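Local coordinates for RagB/SusD family nutrient uptake outer membrane protein (Bacteroides thetaiotaomicron, PDB 7KV2) that probably binds beta-glucan at the surface of this gut bacterium and helps feed it into outer-membrane uptake, at residues Y109-C114 / W159-N164; Y67-L72 / Q92-M97; D336-A341 / N430-R435. All coordinates share one frame; numbering follows the deposited sequence.

Contact 1: residues Y109-C114 / W159-N164; sequences YGLWKC and WKFWGN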
loop_
_atom_site.group_PDB
_atom_site.type_symbol
_atom_site.label_atom_id
_atom_site.label_comp_id
_atom_site.label_asym_id
_atom_site.label_seq_id
_atom_site.Cartn_x
_atom_site.Cartn_y
_atom_site.Cartn_z
ATOM N N TYR A 109 10.534 9.515 8.227
ATOM C CA TYR A 109 10.443 9.167 9.671
ATOM C C TYR A 109 8.973 8.982 10.098
ATOM O O TYR A 109 8.719 8.226 11.050
ATOM C CB TYR A 109 11.208 10.260 10.426
ATOM C CG TYR A 109 11.633 9.951 11.842
ATOM C CD1 TYR A 109 11.468 8.697 12.404
ATOM C CD2 TYR A 109 12.217 10.946 12.610
ATOM C CE1 TYR A 109 11.845 8.450 13.718
ATOM C CE2 TYR A 109 12.615 10.704 13.916
ATOM C CZ TYR A 109 12.418 9.457 14.470
ATOM O OH TYR A 109 12.816 9.182 15.755
ATOM N N GLY A 110 8.019 9.597 9.395
ATOM C CA GLY A 110 6.579 9.485 9.729
ATOM C C GLY A 110 6.119 8.035 9.766
ATOM O O GLY A 110 5.426 7.612 10.724
ATOM N N LEU A 111 6.515 7.254 8.775
ATOM C CA LEU A 111 5.998 5.882 8.603
ATOM C C LEU A 111 6.509 5.031 9.762
ATOM O O LEU A 111 5.792 4.198 10.265
ATOM C CB LEU A 111 6.463 5.332 7.242
ATOM C CG LEU A 111 6.111 3.871 6.962
ATOM C CD1 LEU A 111 4.607 3.675 6.936
ATOM C CD2 LEU A 111 6.712 3.407 5.642
ATOM N N TRP A 112 7.769 5.226 10.137
ATOM C CA TRP A 112 8.383 4.544 11.302
ATOM C C TRP A 112 7.524 4.819 12.552
ATOM O O TRP A 112 7.143 3.885 13.223
ATOM C CB TRP A 112 9.819 5.059 11.419
ATOM C CG TRP A 112 10.553 4.531 12.617
ATOM C CD1 TRP A 112 10.343 4.843 13.936
ATOM C CD2 TRP A 112 11.625 3.585 12.584
ATOM N NE1 TRP A 112 11.212 4.127 14.729
ATOM C CE2 TRP A 112 12.002 3.343 13.933
ATOM C CE3 TRP A 112 12.298 2.904 11.565
ATOM C CZ2 TRP A 112 13.043 2.476 14.257
ATOM C CZ3 TRP A 112 13.310 2.028 11.893
ATOM C CH2 TRP A 112 13.680 1.831 13.229
ATOM N N LYS A 113 7.196 6.071 12.809
ATOM C CA LYS A 113 6.453 6.508 14.012
ATOM C C LYS A 113 5.030 5.954 13.944
ATOM O O LYS A 113 4.536 5.497 14.970
ATOM C CB LYS A 113 6.436 8.026 14.133
ATOM C CG LYS A 113 7.788 8.650 14.469
ATOM C CD LYS A 113 7.763 10.160 14.419
ATOM C CE LYS A 113 9.136 10.797 14.591
ATOM N NZ LYS A 113 9.088 12.270 14.397
ATOM N N CYS A 114 4.423 5.896 12.749
ATOM C CA CYS A 114 3.075 5.294 12.599
ATOM C C CYS A 114 3.117 3.800 12.889
ATOM O O CYS A 114 2.191 3.297 13.575
ATOM C CB CYS A 114 2.489 5.561 11.213
ATOM S SG CYS A 114 2.234 7.299 10.841
ATOM N N TRP A 159 9.600 -3.840 8.692
ATOM C CA TRP A 159 10.363 -5.015 8.203
ATOM C C TRP A 159 10.765 -4.780 6.743
ATOM O O TRP A 159 11.973 -4.931 6.372
ATOM C CB TRP A 159 9.558 -6.287 8.394
ATOM C CG TRP A 159 10.182 -7.553 7.890
ATOM C CD1 TRP A 159 11.343 -8.132 8.333
ATOM C CD2 TRP A 159 9.671 -8.417 6.860
ATOM N NE1 TRP A 159 11.582 -9.292 7.654
ATOM C CE2 TRP A 159 10.588 -9.480 6.719
ATOM C CE3 TRP A 159 8.554 -8.380 6.015
ATOM C CZ2 TRP A 159 10.389 -10.507 5.808
ATOM C CZ3 TRP A 159 8.352 -9.396 5.110
ATOM C CH2 TRP A 159 9.250 -10.468 5.022
ATOM N N LYS A 160 9.792 -4.408 5.906
ATOM C CA LYS A 160 10.073 -4.213 4.470
ATOM C C LYS A 160 11.006 -3.023 4.275
ATOM O O LYS A 160 11.936 -3.178 3.489
ATOM C CB LYS A 160 8.774 -4.074 3.647
ATOM C CG LYS A 160 8.147 -5.424 3.368
ATOM C CD LYS A 160 7.156 -5.392 2.239
ATOM C CE LYS A 160 6.913 -6.769 1.690
ATOM N NZ LYS A 160 6.001 -6.693 0.532
ATOM N N PHE A 161 10.726 -1.856 4.849
ATOM C CA PHE A 161 11.464 -0.624 4.497
ATOM C C PHE A 161 12.837 -0.631 5.194
ATOM O O PHE A 161 13.755 -0.139 4.566
ATOM C CB PHE A 161 10.701 0.649 4.825
ATOM C CG PHE A 161 9.609 0.965 3.808
ATOM C CD1 PHE A 161 9.894 1.650 2.636
ATOM C CD2 PHE A 161 8.288 0.600 4.053
ATOM C CE1 PHE A 161 8.899 1.925 1.699
ATOM C CE2 PHE A 161 7.276 0.898 3.134
ATOM C CZ PHE A 161 7.582 1.566 1.967
ATOM N N TRP A 162 12.936 -1.140 6.417
ATOM C CA TRP A 162 14.207 -0.997 7.197
ATOM C C TRP A 162 14.821 -2.350 7.614
ATOM O O TRP A 162 16.055 -2.354 7.849
ATOM C CB TRP A 162 13.975 -0.110 8.407
ATOM C CG TRP A 162 13.832 1.343 8.110
ATOM C CD1 TRP A 162 14.836 2.228 7.874
ATOM C CD2 TRP A 162 12.604 2.086 8.036
ATOM N NE1 TRP A 162 14.326 3.475 7.681
ATOM C CE2 TRP A 162 12.956 3.419 7.775
ATOM C CE3 TRP A 162 11.246 1.740 8.137
ATOM C CZ2 TRP A 162 12.006 4.434 7.677
ATOM C CZ3 TRP A 162 10.315 2.749 8.078
ATOM C CH2 TRP A 162 10.680 4.060 7.789
ATOM N N GLY A 163 14.029 -3.416 7.747
ATOM C CA GLY A 163 14.496 -4.811 7.895
ATOM C C GLY A 163 14.910 -5.152 9.332
ATOM O O GLY A 163 14.207 -5.955 9.979
ATOM N N ASN A 164 16.048 -4.618 9.781
ATOM C CA ASN A 164 16.693 -4.954 11.093
ATOM C C ASN A 164 16.283 -3.915 12.135
ATOM O O ASN A 164 16.979 -2.880 12.240
ATOM C CB ASN A 164 18.223 -5.005 10.942
ATOM C CG ASN A 164 18.695 -5.853 9.792
ATOM O OD1 ASN A 164 18.566 -7.066 9.784
ATOM N ND2 ASN A 164 19.248 -5.214 8.785
#
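A T-shaped tryptophan pair, Trp112 against Trp162, closes one end of a helical hairpin in the alpha-helical, TPR-like part of this SusD-family protein. It joins the first turn of helix 110-130 to the far end of helix 137-162. The benzene edge of Trp112 stands on a face of Trp162: the six-membered rings lie at 84° to each other with their centroids 5.1 Å apart. CE3 of Trp112 comes down over the middle of the indole, 3.6 Å from CD2 of Trp162, while CZ3 of Trp112 reaches toward the pyrrole side, 3.9 Å from CG of Trp162. CG of Trp112 is anti to the backbone N (chi1 176°), which carries the ring out to Trp162. Nearer the backbone, CB of Trp112 rests 3.9 Å from CH2 of Trp162. The opposite face of Trp162 is backed by CB of Phe161. Tryptophan suits this place because its broad, flat indole offers a face large enough to take the other ring's edge on one side and Phe161 CB on the other. Its polar end is satisfied too, for Trp162 NE1 bonds to the carbonyl of Pro497.

Beside this pair Leu111 makes a second apolar contact. Its CD2 methyl lies over one face of Phe161, 3.6 Å from CD2 of Phe161. The same CD2 methyl of Leu111 also lies 4.4 Å from CZ3 of Trp162; a flexible apolar side chain suits the place between two rings.

Around the pair, helix 70-75 packs against Leu111 through Val70 and against Phe161 through Met73 and Ser74, while helix 500-505 meets Trp112 through Glu502.

Contact 2: residues Y67-L72 / Q92-M97; sequences YNPVNL and QPWHLM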
loop_
_atom_site.group_PDB
_atom_site.type_symbol
_atom_site.label_atom_id
_atom_site.label_comp_id
_atom_site.label_asym_id
_atom_site.label_seq_id
_atom_site.Cartn_x
_atom_site.Cartn_y
_atom_site.Cartn_z
ATOM N N TYR A 67 4.496 13.680 5.055
ATOM C CA TYR A 67 3.695 12.909 4.055
ATOM C C TYR A 67 4.488 11.676 3.666
ATOM O O TYR A 67 5.514 11.810 2.954
ATOM C CB TYR A 67 3.413 13.795 2.845
ATOM C CG TYR A 67 2.750 15.092 3.188
ATOM C CD1 TYR A 67 1.380 15.179 3.345
ATOM C CD2 TYR A 67 3.486 16.256 3.353
ATOM C CE1 TYR A 67 0.759 16.362 3.680
ATOM C CE2 TYR A 67 2.879 17.449 3.700
ATOM C CZ TYR A 67 1.508 17.511 3.835
ATOM O OH TYR A 67 0.846 18.668 4.166
ATOM N N ASN A 68 4.132 10.508 4.210
ATOM C CA ASN A 68 4.795 9.215 3.908
ATOM C C ASN A 68 3.729 8.189 3.463
ATOM O O ASN A 68 3.672 7.080 3.985
ATOM C CB ASN A 68 5.553 8.647 5.112
ATOM C CG ASN A 68 6.782 9.394 5.628
ATOM O OD1 ASN A 68 7.331 8.934 6.637
ATOM N ND2 ASN A 68 7.190 10.500 5.017
ATOM N N PRO A 69 2.881 8.488 2.445
ATOM C CA PRO A 69 1.876 7.536 1.994
ATOM C C PRO A 69 2.552 6.205 1.635
ATOM O O PRO A 69 3.501 6.155 0.811
ATOM C CB PRO A 69 1.211 8.244 0.784
ATOM C CG PRO A 69 2.227 9.228 0.334
ATOM C CD PRO A 69 2.943 9.678 1.589
ATOM N N VAL A 70 2.088 5.123 2.251
ATOM C CA VAL A 70 2.878 3.880 2.356
ATOM C C VAL A 70 3.062 3.235 0.973
ATOM O O VAL A 70 4.093 2.693 0.703
ATOM C CB VAL A 70 2.299 2.944 3.417
ATOM C CG1 VAL A 70 0.880 2.460 3.096
ATOM C CG2 VAL A 70 3.225 1.751 3.617
ATOM N N ASN A 71 2.055 3.283 0.110
ATOM C CA ASN A 71 2.180 2.791 -1.270
ATOM C C ASN A 71 3.269 3.580 -2.003
ATOM O O ASN A 71 4.040 2.938 -2.690
ATOM C CB ASN A 71 0.823 2.834 -2.012
ATOM C CG ASN A 71 0.084 4.161 -1.994
ATOM O OD1 ASN A 71 0.101 4.885 -1.000
ATOM N ND2 ASN A 71 -0.528 4.548 -3.131
ATOM N N LEU A 72 3.231 4.903 -1.999
ATOM C CA LEU A 72 4.139 5.701 -2.845
ATOM C C LEU A 72 5.558 5.538 -2.290
ATOM O O LEU A 72 6.507 5.638 -3.110
ATOM C CB LEU A 72 3.798 7.195 -2.852
ATOM C CG LEU A 72 2.430 7.627 -3.383
ATOM C CD1 LEU A 72 2.354 9.150 -3.489
ATOM C CD2 LEU A 72 2.171 6.992 -4.694
ATOM N N GLN A 92 12.658 16.104 -0.312
ATOM C CA GLN A 92 13.977 15.582 -0.750
ATOM C C GLN A 92 14.162 14.139 -0.336
ATOM O O GLN A 92 14.757 13.367 -1.084
ATOM C CB GLN A 92 15.125 16.447 -0.193
ATOM C CG GLN A 92 16.505 16.001 -0.657
ATOM C CD GLN A 92 17.505 17.090 -0.345
ATOM O OE1 GLN A 92 17.359 17.860 0.608
ATOM N NE2 GLN A 92 18.513 17.179 -1.183
ATOM N N PRO A 93 13.720 13.699 0.872
ATOM C CA PRO A 93 13.899 12.311 1.267
ATOM C C PRO A 93 13.325 11.351 0.221
ATOM O O PRO A 93 13.927 10.272 0.021
ATOM C CB PRO A 93 13.198 12.204 2.633
ATOM C CG PRO A 93 13.219 13.598 3.164
ATOM C CD PRO A 93 13.084 14.487 1.946
ATOM N N TRP A 94 12.220 11.731 -0.451
ATOM C CA TRP A 94 11.630 10.843 -1.484
ATOM C C TRP A 94 12.583 10.738 -2.675
ATOM O O TRP A 94 12.805 9.630 -3.196
ATOM C CB TRP A 94 10.300 11.424 -1.973
ATOM C CG TRP A 94 9.198 11.563 -0.971
ATOM C CD1 TRP A 94 9.219 11.528 0.392
ATOM C CD2 TRP A 94 7.847 11.869 -1.324
ATOM N NE1 TRP A 94 7.962 11.753 0.910
ATOM C CE2 TRP A 94 7.110 12.010 -0.133
ATOM C CE3 TRP A 94 7.199 12.014 -2.547
ATOM C CZ2 TRP A 94 5.733 12.204 -0.149
ATOM C CZ3 TRP A 94 5.849 12.255 -2.562
ATOM C CH2 TRP A 94 5.133 12.346 -1.372
ATOM N N HIS A 95 13.118 11.881 -3.095
ATOM C CA HIS A 95 14.065 11.935 -4.243
ATOM C C HIS A 95 15.309 11.100 -3.911
ATOM O O HIS A 95 15.767 10.269 -4.764
ATOM C CB HIS A 95 14.380 13.390 -4.566
ATOM C CG HIS A 95 13.251 14.118 -5.154
ATOM N ND1 HIS A 95 12.903 13.940 -6.487
ATOM C CD2 HIS A 95 12.399 15.033 -4.631
ATOM C CE1 HIS A 95 11.878 14.735 -6.749
ATOM N NE2 HIS A 95 11.553 15.436 -5.652
ATOM N N LEU A 96 15.802 11.210 -2.685
ATOM C CA LEU A 96 16.984 10.411 -2.296
ATOM C C LEU A 96 16.666 8.916 -2.313
ATOM O O LEU A 96 17.450 8.136 -2.902
ATOM C CB LEU A 96 17.490 10.879 -0.932
ATOM C CG LEU A 96 17.932 12.333 -0.833
ATOM C CD1 LEU A 96 18.433 12.583 0.593
ATOM C CD2 LEU A 96 19.021 12.670 -1.821
ATOM N N MET A 97 15.547 8.477 -1.724
ATOM C CA MET A 97 15.181 7.051 -1.732
ATOM C C MET A 97 15.080 6.540 -3.177
ATOM O O MET A 97 15.459 5.389 -3.452
ATOM C CB MET A 97 13.814 6.865 -1.075
ATOM C CG MET A 97 13.826 7.099 0.404
ATOM S SD MET A 97 12.127 7.363 1.054
ATOM C CE MET A 97 11.392 5.776 0.673
#
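Trp94, on helix 92-98, turns one edge of its indole to the backbone carbonyl of Tyr67, in the irregular chain that leads into helix 70-75. Its CB points toward that chain, and CG lies anti to the carbonyl carbon (chi1 -63°). CG and CD1 carry the ring across, and NE1 is the first atom to meet a partner: it donates to Tyr67 O at 3.2 Å, a weak bond, bent to 130°. The same oxygen lies in the plane of the indole, so CE2 and then CZ2 also run past it, and CZ2 comes within 3.1 Å of Tyr67 O. CZ2 also has apolar neighbours. CB of Tyr67 is 4.1 Å from CZ2 of Trp94, and CD of Pro69 approaches CZ2 of Trp94 obliquely at the same distance, the rigid pyrrolidine lying crosswise to the tryptophan side chain. Beyond these, the indole meets the Phe321 ring, planes at about 55°, and Met73 of helix 70-75.

Tyr67 O has a second, straighter donor. Asn68 ND2 gives it a hydrogen bond of 3.0 Å at 164°, from well above the plane of the carbonyl. An asparagine fits here because its amide serves both ways: ND2 also bonds Glu66, while OD1 accepts from the backbone N of Leu111. The Tyr67 ring, stacked on Trp62 and in an edge-to-face pair with Trp319, lies beside a molecule probably from the crystallisation liquor, which may mark a pocket.

A leucine in place of Trp94 would probably cost Tyr67 O its indole donor and open a gap beside Pro69 CD. The chemistry is thus mixed along one edge of a buried indole, where a single weak N-H bond adds to the straighter amide bond on a shared carbonyl and carbon atoms of Tyr67 and Pro69 pack beside CZ2.

Contact 3: residues D336-A341 / N430-R435; sequences DTRRNA and NLVHKR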
loop_
_atom_site.group_PDB
_atom_site.type_symbol
_atom_site.label_atom_id
_atom_site.label_comp_id
_atom_site.label_asym_id
_atom_site.label_seq_id
_atom_site.Cartn_x
_atom_site.Cartn_y
_atom_site.Cartn_z
ATOM N N ASP A 336 -5.753 -2.779 -23.396
ATOM C CA ASP A 336 -5.612 -3.032 -21.946
ATOM C C ASP A 336 -6.352 -1.891 -21.226
ATOM O O ASP A 336 -5.854 -0.693 -21.273
ATOM C CB ASP A 336 -4.147 -3.169 -21.546
ATOM C CG ASP A 336 -3.934 -3.778 -20.179
ATOM O OD1 ASP A 336 -4.780 -3.478 -19.252
ATOM O OD2 ASP A 336 -2.949 -4.558 -20.030
ATOM N N THR A 337 -7.471 -2.204 -20.576
ATOM C CA THR A 337 -8.300 -1.185 -19.865
ATOM C C THR A 337 -7.480 -0.553 -18.717
ATOM O O THR A 337 -7.866 0.537 -18.220
ATOM C CB THR A 337 -9.615 -1.769 -19.334
ATOM O OG1 THR A 337 -9.294 -2.817 -18.402
ATOM C CG2 THR A 337 -10.505 -2.241 -20.470
ATOM N N ARG A 338 -6.464 -1.263 -18.237
ATOM C CA ARG A 338 -5.613 -0.764 -17.120
ATOM C C ARG A 338 -4.815 0.466 -17.556
ATOM O O ARG A 338 -4.373 1.224 -16.672
ATOM C CB ARG A 338 -4.703 -1.853 -16.587
ATOM C CG ARG A 338 -5.487 -3.037 -16.060
ATOM C CD ARG A 338 -4.573 -4.138 -15.625
ATOM N NE ARG A 338 -3.959 -4.801 -16.793
ATOM C CZ ARG A 338 -3.428 -6.022 -16.784
ATOM N NH1 ARG A 338 -3.396 -6.751 -15.673
ATOM N NH2 ARG A 338 -2.948 -6.519 -17.925
ATOM N N ARG A 339 -4.565 0.649 -18.847
ATOM C CA ARG A 339 -3.692 1.744 -19.295
ATOM C C ARG A 339 -4.370 3.054 -18.879
ATOM O O ARG A 339 -3.725 3.862 -18.196
ATOM C CB ARG A 339 -3.470 1.752 -20.805
ATOM C CG ARG A 339 -2.503 2.836 -21.241
ATOM C CD ARG A 339 -2.231 2.779 -22.733
ATOM N NE ARG A 339 -3.400 3.327 -23.425
ATOM C CZ ARG A 339 -3.501 3.419 -24.737
ATOM N NH1 ARG A 339 -2.498 3.016 -25.488
ATOM N NH2 ARG A 339 -4.584 3.941 -25.295
ATOM N N ASN A 340 -5.610 3.293 -19.301
ATOM C CA ASN A 340 -6.272 4.579 -18.965
ATOM C C ASN A 340 -6.723 4.620 -17.503
ATOM O O ASN A 340 -6.768 5.757 -16.943
ATOM C CB ASN A 340 -7.365 4.936 -19.974
ATOM C CG ASN A 340 -6.793 5.106 -21.364
ATOM O OD1 ASN A 340 -5.583 5.002 -21.579
ATOM N ND2 ASN A 340 -7.674 5.282 -22.331
ATOM N N ALA A 341 -6.928 3.466 -16.854
ATOM C CA ALA A 341 -7.342 3.441 -15.443
ATOM C C ALA A 341 -6.131 3.766 -14.554
ATOM O O ALA A 341 -6.334 4.084 -13.370
ATOM C CB ALA A 341 -7.892 2.108 -15.058
ATOM N N ASN A 430 -4.718 -15.904 -16.487
ATOM C CA ASN A 430 -5.481 -15.370 -17.627
ATOM C C ASN A 430 -6.797 -14.792 -17.139
ATOM O O ASN A 430 -7.336 -13.967 -17.874
ATOM C CB ASN A 430 -5.559 -16.379 -18.775
ATOM C CG ASN A 430 -4.216 -16.442 -19.469
ATOM O OD1 ASN A 430 -3.856 -15.531 -20.225
ATOM N ND2 ASN A 430 -3.445 -17.459 -19.152
ATOM N N LEU A 431 -7.290 -15.138 -15.943
ATOM C CA LEU A 431 -8.528 -14.467 -15.428
ATOM C C LEU A 431 -8.218 -12.970 -15.255
ATOM O O LEU A 431 -9.011 -12.116 -15.705
ATOM C CB LEU A 431 -8.958 -15.099 -14.112
ATOM C CG LEU A 431 -9.731 -16.416 -14.218
ATOM C CD1 LEU A 431 -9.973 -16.973 -12.835
ATOM C CD2 LEU A 431 -11.038 -16.215 -14.950
ATOM N N VAL A 432 -7.044 -12.688 -14.732
ATOM C CA VAL A 432 -6.531 -11.305 -14.554
ATOM C C VAL A 432 -6.220 -10.654 -15.913
ATOM O O VAL A 432 -6.656 -9.480 -16.158
ATOM C CB VAL A 432 -5.313 -11.264 -13.612
ATOM C CG1 VAL A 432 -4.748 -9.859 -13.532
ATOM C CG2 VAL A 432 -5.679 -11.777 -12.232
ATOM N N HIS A 433 -5.451 -11.326 -16.778
ATOM C CA HIS A 433 -5.042 -10.816 -18.109
ATOM C C HIS A 433 -6.287 -10.457 -18.924
ATOM O O HIS A 433 -6.358 -9.348 -19.540
ATOM C CB HIS A 433 -4.147 -11.906 -18.762
ATOM C CG HIS A 433 -3.365 -11.472 -19.948
ATOM N ND1 HIS A 433 -2.158 -10.820 -19.825
ATOM C CD2 HIS A 433 -3.585 -11.657 -21.278
ATOM C CE1 HIS A 433 -1.658 -10.599 -21.029
ATOM N NE2 HIS A 433 -2.527 -11.085 -21.955
ATOM N N LYS A 434 -7.271 -11.350 -18.913
ATOM C CA LYS A 434 -8.471 -11.188 -19.776
ATOM C C LYS A 434 -9.452 -10.208 -19.142
ATOM O O LYS A 434 -10.150 -9.556 -19.897
ATOM C CB LYS A 434 -9.104 -12.540 -20.110
ATOM C CG LYS A 434 -8.247 -13.347 -21.074
ATOM C CD LYS A 434 -9.039 -14.337 -21.890
ATOM C CE LYS A 434 -9.748 -15.320 -20.995
ATOM N NZ LYS A 434 -10.048 -16.581 -21.716
ATOM N N ARG A 435 -9.449 -10.045 -17.819
ATOM C CA ARG A 435 -10.337 -9.046 -17.184
ATOM C C ARG A 435 -9.949 -7.667 -17.736
ATOM O O ARG A 435 -10.849 -6.880 -17.971
ATOM C CB ARG A 435 -10.257 -9.089 -15.657
ATOM C CG ARG A 435 -11.212 -8.115 -14.981
ATOM C CD ARG A 435 -10.536 -6.768 -14.730
ATOM N NE ARG A 435 -9.516 -6.831 -13.685
ATOM C CZ ARG A 435 -9.707 -6.805 -12.359
ATOM N NH1 ARG A 435 -10.917 -6.780 -11.843
ATOM N NH2 ARG A 435 -8.666 -6.863 -11.536
HETATM O O HOH W 1 -11.607 -4.201 -17.630
#
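Thr337 and Arg435 meet through water. Thr337 OG1 lies 4.4 Å from Arg435 O, and one water, 2.8 Å from Thr337 OG1, donates to Arg435 O; a small hydroxyl side chain suits this partly exposed place, where it can hold a water.

Ionic bonds hold the start of helix 337-342. Arg338 grips Asp336 side-on, NE giving a bond of 2.9 Å to Asp336 OD1 and NH2 one of equal length to Asp336 OD2, both on the syn side of the carboxylate. Asp336 is also the N-cap of this helix: on its anti side, OD1 of Asp336 accepts from Arg338 N at 3.0 Å, so one carboxylate both caps the helix and holds the guanidinium. In the fold, this short helix docks on the end of helix 425-435 within the SusD-family region.

Van der Waals contact is slight. The Arg338 chain bends at chi3 (-72°), which brings NH1 of Arg338 to 4.0 Å from CG1 of Val432, a compact methyl that abuts the charged group.

Acidic residues complete the charge network: Glu452 and Glu456 of helix 446-456 take NH1 of Arg338 in salt bridges, and Arg435 pairs with Glu272 and Glu456.

From the N terminus, contact 2 comes first: residues 67-72 and 92-97 close a mostly irregular loop of 19 residues. Contact 1 follows, closing the helical hairpin of helices 110-130 and 137-162. Far along the chain, contact 3 joins short helix 337-342 to the end of helix 425-435, across 88 residues that include helices and short strands. The three stand in series, none nested or crossed. Contacts 1 and 2 adjoin, their centres 12 Å apart, where the asparagine side chain of contact 2 meets the first turn of helix 110-130. Contact 3 lies on the opposite side of the chain's centre from contact 1, about 33 Å away between centres, and belongs to the other family region.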